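Local atomic coordinates of Non-ribosomal peptide synthetase (PDB entry 6VTJ), a protein that probably carries a nascent peptide as a phosphopantetheine thioester on its thiolation domain and releases it by NAD(P)H-dependent reduction in its reductase domain. Residues 322-328 with 476-480; 329-335 with 483-489. The contacts are given in a common frame with arbitrary orientation. Where two conformers were deposited one is given. Numbering follows the deposited sequence.

Contact 1: residues 322-328 with 476-480; sequences MSRYSDG and YLKRL
R479 and Y476, one helical turn apart on helix 474-485, hold the loop that leaves strand 313-322 by its carbonyls. R479 NE and NH2 both donate to Y325 O, each at 2.8 Å, the side chain running m, t, m through chi1 to chi3; Y476, with chi1 t (163°), donates from OH to S323 O at 2.8 Å. The same guanidinium lies over the Y325 ring, a cation-pi contact with CZ 4.8 Å from the centroid and 13° off the normal; chi1 of Y325 is t, which brings its ring beside the helix. Within the loop, a two-pronged salt bridge (R324 NE to D327 OD1 and NH2 to OD2, both 2.8 Å) and a bond from G328 N to R324 O (2.9 Å) close a tight turn. It ends at G328 with phi/psi 79/10, where a CB would clash with R479 O. CA atoms approach to 4.3 Å for G328 and L480, and to 6.4 Å for Y325 and Y476. One water accepts from S323 OG (2.7 Å) and donates to G328 O (2.7 Å) and L480 O (2.9 Å); another donates to D327 O and R479 O. Farther inward, S323 OG meets L480 CG at 3.4 Å and M322 SD meets L480 CD1 at 4.3 Å, beside M363 of strand 360-365. The chain's last helix thus docks on the loop after a parallel strand of the Rossmann-type sheet, a fold consistent with extended short-chain dehydrogenase-like reductases.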
loop_
_atom_site.group_PDB
_atom_site.type_symbol
_atom_site.label_atom_id
_atom_site.label_comp_id
_atom_site.label_asym_id
_atom_site.label_seq_id
_atom_site.Cartn_x
_atom_site.Cartn_y
_atom_site.Cartn_z
ATOM N N MET A 322 1.637 6.739 7.649
ATOM C CA MET A 322 0.918 7.904 8.153
ATOM C C MET A 322 1.834 9.130 8.230
ATOM O O MET A 322 3.032 9.075 7.938
ATOM C CB MET A 322 0.299 7.582 9.518
ATOM C CG MET A 322 -0.976 6.732 9.383
ATOM S SD MET A 322 -2.344 7.685 8.688
ATOM C CE MET A 322 -2.583 7.032 7.013
ATOM N N SER A 323 1.241 10.240 8.658
ATOM C CA SER A 323 1.892 11.546 8.632
ATOM C C SER A 323 3.124 11.592 9.526
ATOM O O SER A 323 3.239 10.854 10.515
ATOM C CB SER A 323 0.906 12.622 9.085
ATOM O OG SER A 323 -0.352 12.371 8.508
ATOM N N ARG A 324 4.038 12.502 9.173
ATOM C CA ARG A 324 5.271 12.690 9.933
ATOM C C ARG A 324 4.981 12.881 11.410
ATOM O O ARG A 324 4.037 13.584 11.798
ATOM C CB ARG A 324 6.063 13.897 9.420
ATOM C CG ARG A 324 6.714 13.674 8.077
ATOM C CD ARG A 324 7.881 14.609 7.845
ATOM N NE ARG A 324 7.482 16.012 7.686
ATOM C CZ ARG A 324 7.523 16.679 6.535
ATOM N NH1 ARG A 324 7.920 16.063 5.432
ATOM N NH2 ARG A 324 7.161 17.962 6.478
ATOM N N TYR A 325 5.807 12.239 12.229
ATOM C CA TYR A 325 5.746 12.452 13.669
ATOM C C TYR A 325 6.097 13.890 14.034
ATOM O O TYR A 325 5.482 14.484 14.936
ATOM C CB TYR A 325 6.694 11.480 14.370
ATOM C CG TYR A 325 6.636 11.582 15.875
ATOM C CD1 TYR A 325 5.526 11.122 16.574
ATOM C CD2 TYR A 325 7.682 12.141 16.600
ATOM C CE1 TYR A 325 5.463 11.215 17.974
ATOM C CE2 TYR A 325 7.631 12.234 17.997
ATOM C CZ TYR A 325 6.528 11.768 18.674
ATOM O OH TYR A 325 6.478 11.852 20.052
ATOM N N SER A 326 7.064 14.478 13.322
ATOM C CA SER A 326 7.595 15.773 13.730
ATOM C C SER A 326 6.557 16.869 13.576
ATOM O O SER A 326 6.350 17.664 14.493
ATOM C CB SER A 326 8.852 16.111 12.924
ATOM O OG SER A 326 8.596 16.113 11.521
ATOM N N ASP A 327 5.871 16.912 12.437
ATOM C CA ASP A 327 5.009 18.051 12.133
ATOM C C ASP A 327 3.655 17.683 11.540
ATOM O O ASP A 327 2.920 18.594 11.130
ATOM C CB ASP A 327 5.725 19.007 11.164
ATOM C CG ASP A 327 6.150 18.325 9.862
ATOM O OD1 ASP A 327 5.750 17.153 9.588
ATOM O OD2 ASP A 327 6.912 18.973 9.104
ATOM N N GLY A 328 3.319 16.396 11.432
ATOM C CA GLY A 328 1.996 15.993 10.982
ATOM C C GLY A 328 1.760 16.053 9.490
ATOM O O GLY A 328 0.611 15.892 9.052
ATOM N N TYR A 476 0.330 13.626 18.819
ATOM C CA TYR A 476 0.667 13.277 17.446
ATOM C C TYR A 476 -0.585 13.276 16.587
ATOM O O TYR A 476 -0.608 13.877 15.500
ATOM C CB TYR A 476 1.371 11.924 17.378
ATOM C CG TYR A 476 1.354 11.356 15.996
ATOM C CD1 TYR A 476 2.148 11.902 14.997
ATOM C CD2 TYR A 476 0.521 10.292 15.672
ATOM C CE1 TYR A 476 2.131 11.391 13.733
ATOM C CE2 TYR A 476 0.504 9.764 14.409
ATOM C CZ TYR A 476 1.304 10.319 13.443
ATOM O OH TYR A 476 1.280 9.796 12.173
ATOM N N LEU A 477 -1.664 12.661 17.093
ATOM C CA LEU A 477 -2.894 12.617 16.313
ATOM C C LEU A 477 -3.404 14.029 16.052
ATOM O O LEU A 477 -3.880 14.329 14.950
ATOM C CB LEU A 477 -3.948 11.749 17.015
ATOM C CG LEU A 477 -3.653 10.237 17.052
ATOM C CD1 LEU A 477 -4.719 9.482 17.851
ATOM C CD2 LEU A 477 -3.505 9.630 15.632
ATOM N N LYS A 478 -3.234 14.938 17.020
ATOM C CA LYS A 478 -3.695 16.301 16.762
ATOM C C LYS A 478 -2.856 16.950 15.673
ATOM O O LYS A 478 -3.405 17.581 14.753
ATOM C CB LYS A 478 -3.675 17.133 18.040
ATOM C CG LYS A 478 -4.775 16.764 19.004
ATOM C CD LYS A 478 -4.643 17.517 20.317
ATOM C CE LYS A 478 -5.677 17.030 21.309
ATOM N NZ LYS A 478 -5.391 17.490 22.704
ATOM N N ARG A 479 -1.528 16.761 15.731
ATOM C CA ARG A 479 -0.678 17.237 14.645
ATOM C C ARG A 479 -1.207 16.720 13.321
ATOM O O ARG A 479 -1.417 17.490 12.370
ATOM C CB ARG A 479 0.781 16.801 14.851
ATOM C CG ARG A 479 1.487 17.456 16.044
ATOM C CD ARG A 479 2.999 17.434 15.894
ATOM N NE ARG A 479 3.570 16.106 16.108
ATOM C CZ ARG A 479 3.617 15.488 17.287
ATOM N NH1 ARG A 479 3.134 16.076 18.375
ATOM N NH2 ARG A 479 4.158 14.280 17.385
ATOM N N LEU A 480 -1.533 15.424 13.287
ATOM C CA LEU A 480 -1.970 14.806 12.041
ATOM C C LEU A 480 -3.265 15.449 11.573
ATOM O O LEU A 480 -3.381 15.909 10.423
ATOM C CB LEU A 480 -2.143 13.300 12.255
ATOM C CG LEU A 480 -2.536 12.400 11.083
ATOM C CD1 LEU A 480 -2.024 11.006 11.324
ATOM C CD2 LEU A 480 -4.061 12.387 10.899
HETATM O O HOH W 1 -1.687 14.678 8.372
HETATM O O HOH W 2 3.631 13.325 20.142
HETATM O O HOH W 3 0.213 19.685 11.998
#

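Contact 2: residues 329-335 with 483-489; sequences VFQKNYD and YLNKFDY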
loop_
_atom_site.group_PDB
_atom_site.type_symbol
_atom_site.label_atom_id
_atom_site.label_comp_id
_atom_site.label_asym_id
_atom_site.label_seq_id
_atom_site.Cartn_x
_atom_site.Cartn_y
_atom_site.Cartn_z
ATOM N N VAL A 329 2.800 16.260 8.689
ATOM C CA VAL A 329 2.613 16.429 7.252
ATOM C C VAL A 329 2.362 15.067 6.628
ATOM O O VAL A 329 3.114 14.115 6.866
ATOM C CB VAL A 329 3.828 17.125 6.614
ATOM C CG1 VAL A 329 3.820 16.944 5.104
ATOM C CG2 VAL A 329 3.820 18.592 6.956
ATOM N N PHE A 330 1.318 14.987 5.801
ATOM C CA PHE A 330 0.890 13.798 5.091
ATOM C C PHE A 330 1.249 13.930 3.610
ATOM O O PHE A 330 1.881 14.903 3.191
ATOM C CB PHE A 330 -0.612 13.589 5.319
ATOM C CG PHE A 330 -1.103 12.236 4.891
ATOM C CD1 PHE A 330 -0.435 11.083 5.292
ATOM C CD2 PHE A 330 -2.205 12.120 4.056
ATOM C CE1 PHE A 330 -0.874 9.836 4.893
ATOM C CE2 PHE A 330 -2.649 10.877 3.627
ATOM C CZ PHE A 330 -1.986 9.721 4.060
ATOM N N GLN A 331 0.825 12.963 2.801
ATOM C CA GLN A 331 1.242 12.941 1.403
ATOM C C GLN A 331 0.564 14.062 0.600
ATOM O O GLN A 331 -0.473 14.601 0.986
ATOM C CB GLN A 331 0.947 11.570 0.777
ATOM C CG GLN A 331 -0.512 11.270 0.563
ATOM C CD GLN A 331 -0.796 9.782 0.534
ATOM O OE1 GLN A 331 -0.005 8.970 1.016
ATOM N NE2 GLN A 331 -1.939 9.414 -0.024
ATOM N N LYS A 332 1.184 14.423 -0.533
ATOM C CA LYS A 332 0.586 15.433 -1.408
ATOM C C LYS A 332 -0.836 15.052 -1.816
ATOM O O LYS A 332 -1.746 15.884 -1.759
ATOM C CB LYS A 332 1.453 15.653 -2.642
ATOM N N ASN A 333 -1.058 13.800 -2.202
ATOM C CA ASN A 333 -2.402 13.344 -2.574
ATOM C C ASN A 333 -3.132 12.774 -1.357
ATOM O O ASN A 333 -3.485 11.595 -1.303
ATOM C CB ASN A 333 -2.322 12.320 -3.703
ATOM C CG ASN A 333 -1.795 12.923 -4.994
ATOM O OD1 ASN A 333 -1.742 14.148 -5.141
ATOM N ND2 ASN A 333 -1.412 12.070 -5.942
ATOM N N TYR A 334 -3.362 13.660 -0.374
ATOM C CA TYR A 334 -3.947 13.271 0.913
ATOM C C TYR A 334 -5.329 12.638 0.777
ATOM O O TYR A 334 -5.789 11.971 1.708
ATOM C CB TYR A 334 -4.046 14.491 1.831
ATOM C CG TYR A 334 -4.917 15.594 1.263
ATOM C CD1 TYR A 334 -6.290 15.620 1.496
ATOM C CD2 TYR A 334 -4.369 16.598 0.475
ATOM C CE1 TYR A 334 -7.091 16.612 0.962
ATOM C CE2 TYR A 334 -5.156 17.598 -0.059
ATOM C CZ TYR A 334 -6.516 17.603 0.187
ATOM O OH TYR A 334 -7.294 18.605 -0.349
ATOM N N ASP A 335 -5.980 12.814 -0.372
ATOM C CA ASP A 335 -7.379 12.428 -0.517
ATOM C C ASP A 335 -7.569 10.949 -0.820
ATOM O O ASP A 335 -8.698 10.462 -0.717
ATOM C CB ASP A 335 -8.036 13.257 -1.626
ATOM C CG ASP A 335 -8.238 14.702 -1.234
ATOM O OD1 ASP A 335 -8.142 15.017 -0.033
ATOM O OD2 ASP A 335 -8.491 15.528 -2.134
ATOM N N TYR A 483 -3.077 19.070 10.307
ATOM C CA TYR A 483 -2.613 19.214 8.939
ATOM C C TYR A 483 -3.773 19.003 7.979
ATOM O O TYR A 483 -4.036 19.838 7.099
ATOM C CB TYR A 483 -1.468 18.238 8.671
ATOM C CG TYR A 483 -0.967 18.308 7.268
ATOM C CD1 TYR A 483 -0.111 19.325 6.873
ATOM C CD2 TYR A 483 -1.356 17.367 6.320
ATOM C CE1 TYR A 483 0.351 19.401 5.573
ATOM C CE2 TYR A 483 -0.905 17.442 5.011
ATOM C CZ TYR A 483 -0.050 18.466 4.651
ATOM O OH TYR A 483 0.412 18.543 3.359
ATOM N N LEU A 484 -4.533 17.927 8.184
ATOM C CA LEU A 484 -5.608 17.655 7.242
ATOM C C LEU A 484 -6.687 18.721 7.352
ATOM O O LEU A 484 -7.340 19.054 6.361
ATOM C CB LEU A 484 -6.187 16.267 7.477
ATOM C CG LEU A 484 -5.246 15.087 7.255
ATOM C CD1 LEU A 484 -5.868 13.855 7.885
ATOM C CD2 LEU A 484 -4.950 14.861 5.785
ATOM N N ASN A 485 -6.840 19.316 8.529
ATOM C CA ASN A 485 -7.867 20.331 8.654
ATOM C C ASN A 485 -7.494 21.584 7.880
ATOM O O ASN A 485 -8.381 22.324 7.453
ATOM C CB ASN A 485 -8.110 20.640 10.121
ATOM C CG ASN A 485 -9.129 19.714 10.729
ATOM O OD1 ASN A 485 -9.928 19.097 10.013
ATOM N ND2 ASN A 485 -9.115 19.610 12.050
ATOM N N LYS A 486 -6.195 21.819 7.667
ATOM C CA LYS A 486 -5.795 22.912 6.781
ATOM C C LYS A 486 -6.382 22.769 5.372
ATOM O O LYS A 486 -6.494 23.766 4.646
ATOM C CB LYS A 486 -4.270 23.001 6.678
ATOM C CG LYS A 486 -3.577 23.563 7.920
ATOM C CD LYS A 486 -2.179 24.078 7.583
ATOM N N PHE A 487 -6.749 21.560 4.958
ATOM C CA PHE A 487 -7.362 21.358 3.654
ATOM C C PHE A 487 -8.872 21.172 3.744
ATOM O O PHE A 487 -9.505 20.814 2.746
ATOM C CB PHE A 487 -6.699 20.172 2.953
ATOM C CG PHE A 487 -5.237 20.384 2.711
ATOM C CD1 PHE A 487 -4.308 20.094 3.695
ATOM C CD2 PHE A 487 -4.794 20.924 1.515
ATOM C CE1 PHE A 487 -2.967 20.314 3.482
ATOM C CE2 PHE A 487 -3.446 21.135 1.297
ATOM C CZ PHE A 487 -2.534 20.830 2.287
ATOM N N ASP A 488 -9.462 21.449 4.911
ATOM C CA ASP A 488 -10.869 21.147 5.172
ATOM C C ASP A 488 -11.181 19.707 4.784
ATOM O O ASP A 488 -12.201 19.415 4.159
ATOM C CB ASP A 488 -11.789 22.131 4.449
ATOM C CG ASP A 488 -11.624 23.555 4.956
ATOM O OD1 ASP A 488 -11.268 23.743 6.142
ATOM O OD2 ASP A 488 -11.850 24.492 4.164
ATOM N N TYR A 489 -10.269 18.799 5.156
ATOM C CA TYR A 489 -10.392 17.401 4.757
ATOM C C TYR A 489 -11.721 16.808 5.210
ATOM O O TYR A 489 -12.380 16.086 4.449
ATOM C CB TYR A 489 -9.219 16.598 5.327
ATOM C CG TYR A 489 -9.294 15.122 5.043
ATOM C CD1 TYR A 489 -9.047 14.633 3.761
ATOM C CD2 TYR A 489 -9.616 14.209 6.047
ATOM C CE1 TYR A 489 -9.109 13.292 3.494
ATOM C CE2 TYR A 489 -9.678 12.848 5.783
ATOM C CZ TYR A 489 -9.427 12.401 4.503
ATOM O OH TYR A 489 -9.490 11.055 4.226
HETATM O O HOH W 4 -0.822 17.288 1.567
HETATM O O HOH W 5 -7.663 10.228 2.609
#
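Near the phosphopantetheine pocket, whose residues T336, N337 and A338 follow directly in the chain, the 329-335 loop rests on the C-terminal end of helix 474-485 through a row of apolar and aromatic contacts. V329 CA sits over the face of the Y483 ring, a CH-pi contact 3.9 Å from the centroid and 7° off the normal, while V329 CG2 reaches Y483 CE1 at 3.8 Å. The next backbone nitrogen, F330 N, lies over the same ring, 3.4 Å from Y483 CE2. L484 CD2 then packs against F330 CD2 (4.2 Å) and Y334 CB (4.1 Å); L340 of helix 338-349 touches both F330 and L484. The helix finishes in a Schellman motif, with Y489 N bonded to L484 O (3.2 Å), D488 N to N485 O (2.9 Å) and D488 at positive phi. This reversal places F487 and Y489 where both can meet Y334: Y334 CE2 lies 3.7 Å from F487 CD2, the rings oblique at 37°, and Y334 CD1 lies 3.7 Å from Y489 CD1. Water bridges join the two segments. One water donates to Q331 O (2.8 Å) and is 2.5 Å from Y483 OH; a second donates to Y489 OH (2.6 Å) and lies 2.7 Å from Y334 O. Y489 OH also bonds to N341 of helix 338-349, and its ring makes a cation-pi contact with K344.

Following the chain, strand 313-322 runs straight into 322-328 and then 329-335, before helix 338-349 begins. Nearly 150 residues later, helix 474-485 returns to the same loop: 476-480 closes contact 1 and 483-489 closes contact 2. The two closures therefore cross rather than nest, and loop and helix advance in the same sense, with centres 11 Å apart. They meet at the G328-V329 junction, where G328 O lies 3.2 Å from Y483 CB, and R324 N probably bonds to V329 O at 3.0 Å. Together they tie the chain's C-terminal end to the connection between the central sheet and the helix beside the phosphopantetheine site.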